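Local coordinates for protein nigritoxine (Vibrio nigripulchritudo, PDB 5M41) that acts as a bacterial toxin against crustaceans and insects, at residues K683-N686 / A690-N693; L599-N604 / E696-T701. All blocks are in the same frame, centred on the assembly; numbering follows the deposited sequence.

Contact 1 (K683-N686 / A690-N693)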
# COMPACT_ATOMS: atom_id res chain seq x y z
N LYS A 683 7.98 14.62 14.26
CA LYS A 683 6.99 14.16 13.27
C LYS A 683 7.28 14.59 11.83
O LYS A 683 6.83 13.93 10.89
CB LYS A 683 5.58 14.57 13.67
CG LYS A 683 5.02 13.76 14.82
CD LYS A 683 3.62 14.22 15.17
CE LYS A 683 3.04 13.39 16.30
NZ LYS A 683 1.73 13.95 16.72
N VAL A 684 8.02 15.69 11.66
CA VAL A 684 8.40 16.17 10.32
C VAL A 684 9.17 15.05 9.60
O VAL A 684 9.03 14.87 8.39
CB VAL A 684 9.25 17.47 10.38
CG1 VAL A 684 9.64 17.97 9.00
CG2 VAL A 684 8.51 18.55 11.14
N LYS A 685 9.92 14.28 10.37
CA LYS A 685 10.72 13.18 9.86
C LYS A 685 9.90 12.03 9.25
O LYS A 685 10.44 11.26 8.46
CB LYS A 685 11.62 12.64 10.96
CG LYS A 685 13.04 12.34 10.51
CD LYS A 685 13.84 11.79 11.69
CE LYS A 685 15.34 11.81 11.40
NZ LYS A 685 16.14 11.38 12.59
N ASN A 686 8.62 11.93 9.60
CA ASN A 686 7.69 10.98 8.95
C ASN A 686 7.54 11.23 7.45
O ASN A 686 7.26 10.30 6.68
CB ASN A 686 6.29 11.06 9.57
CG ASN A 686 6.25 10.57 11.01
OD1 ASN A 686 7.16 9.87 11.47
ND2 ASN A 686 5.18 10.91 11.71
N ALA A 690 9.58 15.34 1.94
CA ALA A 690 9.55 16.75 2.23
C ALA A 690 10.84 17.20 2.86
O ALA A 690 11.46 18.15 2.38
CB ALA A 690 8.38 17.11 3.12
N LEU A 691 11.26 16.51 3.93
CA LEU A 691 12.48 16.89 4.66
C LEU A 691 13.77 16.86 3.82
O LEU A 691 14.57 17.79 3.91
CB LEU A 691 12.66 16.03 5.93
CG LEU A 691 13.66 16.52 6.97
CD1 LEU A 691 13.36 17.95 7.41
CD2 LEU A 691 13.65 15.60 8.16
N ASN A 692 13.97 15.80 3.04
CA ASN A 692 15.12 15.71 2.10
C ASN A 692 15.15 16.89 1.10
O ASN A 692 16.20 17.48 0.84
CB ASN A 692 15.09 14.39 1.32
CG ASN A 692 15.41 13.18 2.19
OD1 ASN A 692 15.86 13.32 3.33
ND2 ASN A 692 15.16 11.98 1.67
N ASN A 693 13.98 17.22 0.53
CA ASN A 693 13.86 18.36 -0.37
C ASN A 693 14.12 19.71 0.29
O ASN A 693 14.70 20.59 -0.33
CB ASN A 693 12.52 18.34 -1.10
CG ASN A 693 12.53 17.41 -2.28
OD1 ASN A 693 13.36 17.52 -3.16
ND2 ASN A 693 11.59 16.48 -2.31
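Leu691, near the start of helix 688-704, sends both of its methyl groups back to the short 3-10 turn 683-686 that comes before the helix. The contact is apolar, and no hydrogen bond passes between the two segments. CD1 of Leu691 meets CG1 of Val684 at 4.0 Å. The two side chains cross at about a right angle and meet through one methyl of each. In Val684 the branch CG1 lies anti to the backbone N (chi1 -179°), which puts this methyl, and not CG2, against the leucine. The other methyl branch of Leu691, CD2, lies 4.1 Å from CG of Lys685. Here the aliphatic base of the lysine does the touching, while its CA-CB bond points away from the helix. Beyond CG the lysine chain is extended, and its NZ makes a weak hydrogen bond to the carbonyl O of Asn676.

Polar bonds shape each segment separately. Asn686 N donates to Lys683 O at 3.0 Å, which closes the 3-10 turn. Asp687 OD1 accepts from Ala690 N at the beginning of the helix. Val684 also packs on Lys613 and Lys614 of helix 603-614.

The chemistry is therefore split. Val684 and Leu691 are buried and meet by dispersion and water exclusion alone, whereas the exposed Lys685 borders the patch with its CG methylene while its NZ is turned to Asn676 O.

Contact 2 (L599-N604 / E696-T701)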
# COMPACT_ATOMS: atom_id res chain seq x y z
N LEU A 599 23.08 34.34 1.68
CA LEU A 599 21.97 33.37 1.66
C LEU A 599 20.91 33.84 2.65
O LEU A 599 21.23 34.29 3.76
CB LEU A 599 22.45 31.96 2.03
CG LEU A 599 21.41 30.82 1.89
CD1 LEU A 599 22.06 29.55 1.38
CD2 LEU A 599 20.64 30.57 3.20
N THR A 600 19.65 33.72 2.25
CA THR A 600 18.55 34.14 3.09
C THR A 600 17.64 32.97 3.40
O THR A 600 17.25 32.24 2.50
CB THR A 600 17.72 35.25 2.43
OG1 THR A 600 18.50 36.43 2.40
CG2 THR A 600 16.43 35.53 3.23
N LEU A 601 17.35 32.82 4.68
CA LEU A 601 16.36 31.88 5.16
C LEU A 601 15.06 32.64 5.36
O LEU A 601 15.03 33.66 6.05
CB LEU A 601 16.82 31.27 6.50
CG LEU A 601 15.76 30.42 7.22
CD1 LEU A 601 15.41 29.15 6.42
CD2 LEU A 601 16.22 30.09 8.64
N GLU A 602 13.99 32.11 4.77
CA GLU A 602 12.67 32.70 4.84
C GLU A 602 11.96 32.30 6.15
O GLU A 602 11.20 31.33 6.20
CB GLU A 602 11.87 32.28 3.60
CG GLU A 602 12.45 32.82 2.30
CD GLU A 602 12.19 31.91 1.10
OE1 GLU A 602 11.17 31.19 1.09
OE2 GLU A 602 13.01 31.90 0.16
N SER A 603 12.21 33.10 7.19
CA SER A 603 11.90 32.74 8.57
C SER A 603 10.47 32.28 8.79
O SER A 603 10.25 31.16 9.23
CB SER A 603 12.20 33.92 9.48
OG SER A 603 13.57 34.25 9.40
N ASN A 604 9.51 33.14 8.46
CA ASN A 604 8.12 32.86 8.77
C ASN A 604 7.53 31.80 7.86
O ASN A 604 6.67 31.02 8.30
CB ASN A 604 7.27 34.15 8.77
CG ASN A 604 7.56 35.04 9.97
OD1 ASN A 604 7.75 34.57 11.09
ND2 ASN A 604 7.61 36.35 9.75
N GLU A 696 17.98 19.52 0.67
CA GLU A 696 18.59 19.60 -0.66
C GLU A 696 18.44 21.00 -1.26
O GLU A 696 19.38 21.49 -1.86
CB GLU A 696 17.99 18.54 -1.59
CG GLU A 696 18.50 18.57 -3.02
CD GLU A 696 17.88 17.47 -3.88
OE1 GLU A 696 16.64 17.31 -3.86
OE2 GLU A 696 18.64 16.75 -4.58
N SER A 697 17.28 21.65 -1.06
CA SER A 697 17.09 23.06 -1.47
C SER A 697 18.15 23.94 -0.84
O SER A 697 18.75 24.78 -1.50
CB SER A 697 15.74 23.62 -1.02
OG SER A 697 14.70 23.14 -1.83
N MET A 698 18.36 23.75 0.45
CA MET A 698 19.33 24.57 1.17
C MET A 698 20.76 24.39 0.65
O MET A 698 21.46 25.38 0.42
CB MET A 698 19.23 24.30 2.66
CG MET A 698 17.88 24.77 3.17
SD MET A 698 17.73 24.37 4.92
CE MET A 698 16.12 25.06 5.25
N ARG A 699 21.14 23.14 0.44
CA ARG A 699 22.46 22.79 -0.08
C ARG A 699 22.68 23.29 -1.52
O ARG A 699 23.73 23.86 -1.83
CB ARG A 699 22.67 21.27 0.01
CG ARG A 699 22.96 20.79 1.42
CD ARG A 699 23.01 19.26 1.50
NE ARG A 699 23.26 18.83 2.88
CZ ARG A 699 23.01 17.60 3.35
NH1 ARG A 699 22.49 16.68 2.56
NH2 ARG A 699 23.30 17.30 4.61
N ALA A 700 21.68 23.11 -2.38
CA ALA A 700 21.75 23.63 -3.76
C ALA A 700 21.89 25.17 -3.78
O ALA A 700 22.64 25.71 -4.59
CB ALA A 700 20.54 23.18 -4.59
N THR A 701 21.19 25.85 -2.86
CA THR A 701 21.21 27.31 -2.80
C THR A 701 22.58 27.80 -2.34
O THR A 701 23.14 28.69 -2.95
CB THR A 701 20.05 27.84 -1.93
OG1 THR A 701 18.80 27.47 -2.54
CG2 THR A 701 20.09 29.35 -1.80
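Leu599 and Thr701 make the closest touch between 599-604 and 696-701. CD1 of Leu599 lies 3.7 Å from CG2 of Thr701, and the side chains cross at about a right angle. In Leu599, chi1 (-173°) sends CG toward the helix, and an unusual chi2 of 143° sets CD1 against Thr701. The same methyl comes to 4.3 Å from the carbonyl O of Met698.

Thr701 has two branches with separate tasks. Its methyl CG2, anti to the backbone N, faces the leucine. OG1 turns back along the helix and donates to Ser697 O at 2.9 Å. That oxygen also accepts from Thr701 N, and the two donors reach it from opposite faces of the carbonyl plane. The buried hydroxyl is thus satisfied within its own helix, and an apolar group is left for the strand.

The second touch is looser. Met698 is extended through chi2 and chi3, which brings CE to 4.3 Å from CD1 of Leu601. Phe670 of helix 667-676 packs against both of these residues.

The strand and helix segments run nearly antiparallel, at 158°, with axes 10.2 Å apart. Leu599 and Leu601 lie two apart on the strand, and Met698 and Thr701 three apart, about one helical turn. Thr701 also touches Val583 and His585 of strand 583-589. This is typical of a helix packed on the face of an antiparallel sheet, here the six-stranded sheet whose outermost strands are 560-562 and 713-715.

Contact 1 and contact 2 both use helix 688-704, and their centres are 15 Å apart. Contact 1 sits near the beginning of the helix and ties it to the turn just before it in sequence. Contact 2 lies further along and joins the helix to a strand some 90 residues earlier. Contact 1 is nested inside the chain loop that contact 2 closes. Helix 603-614, which begins just after the strand end of contact 2, also borders contact 1. The magnesium ion is bound at Val189, Glu192 and Asp195, far away in sequence, and neither contact includes a residue of that site.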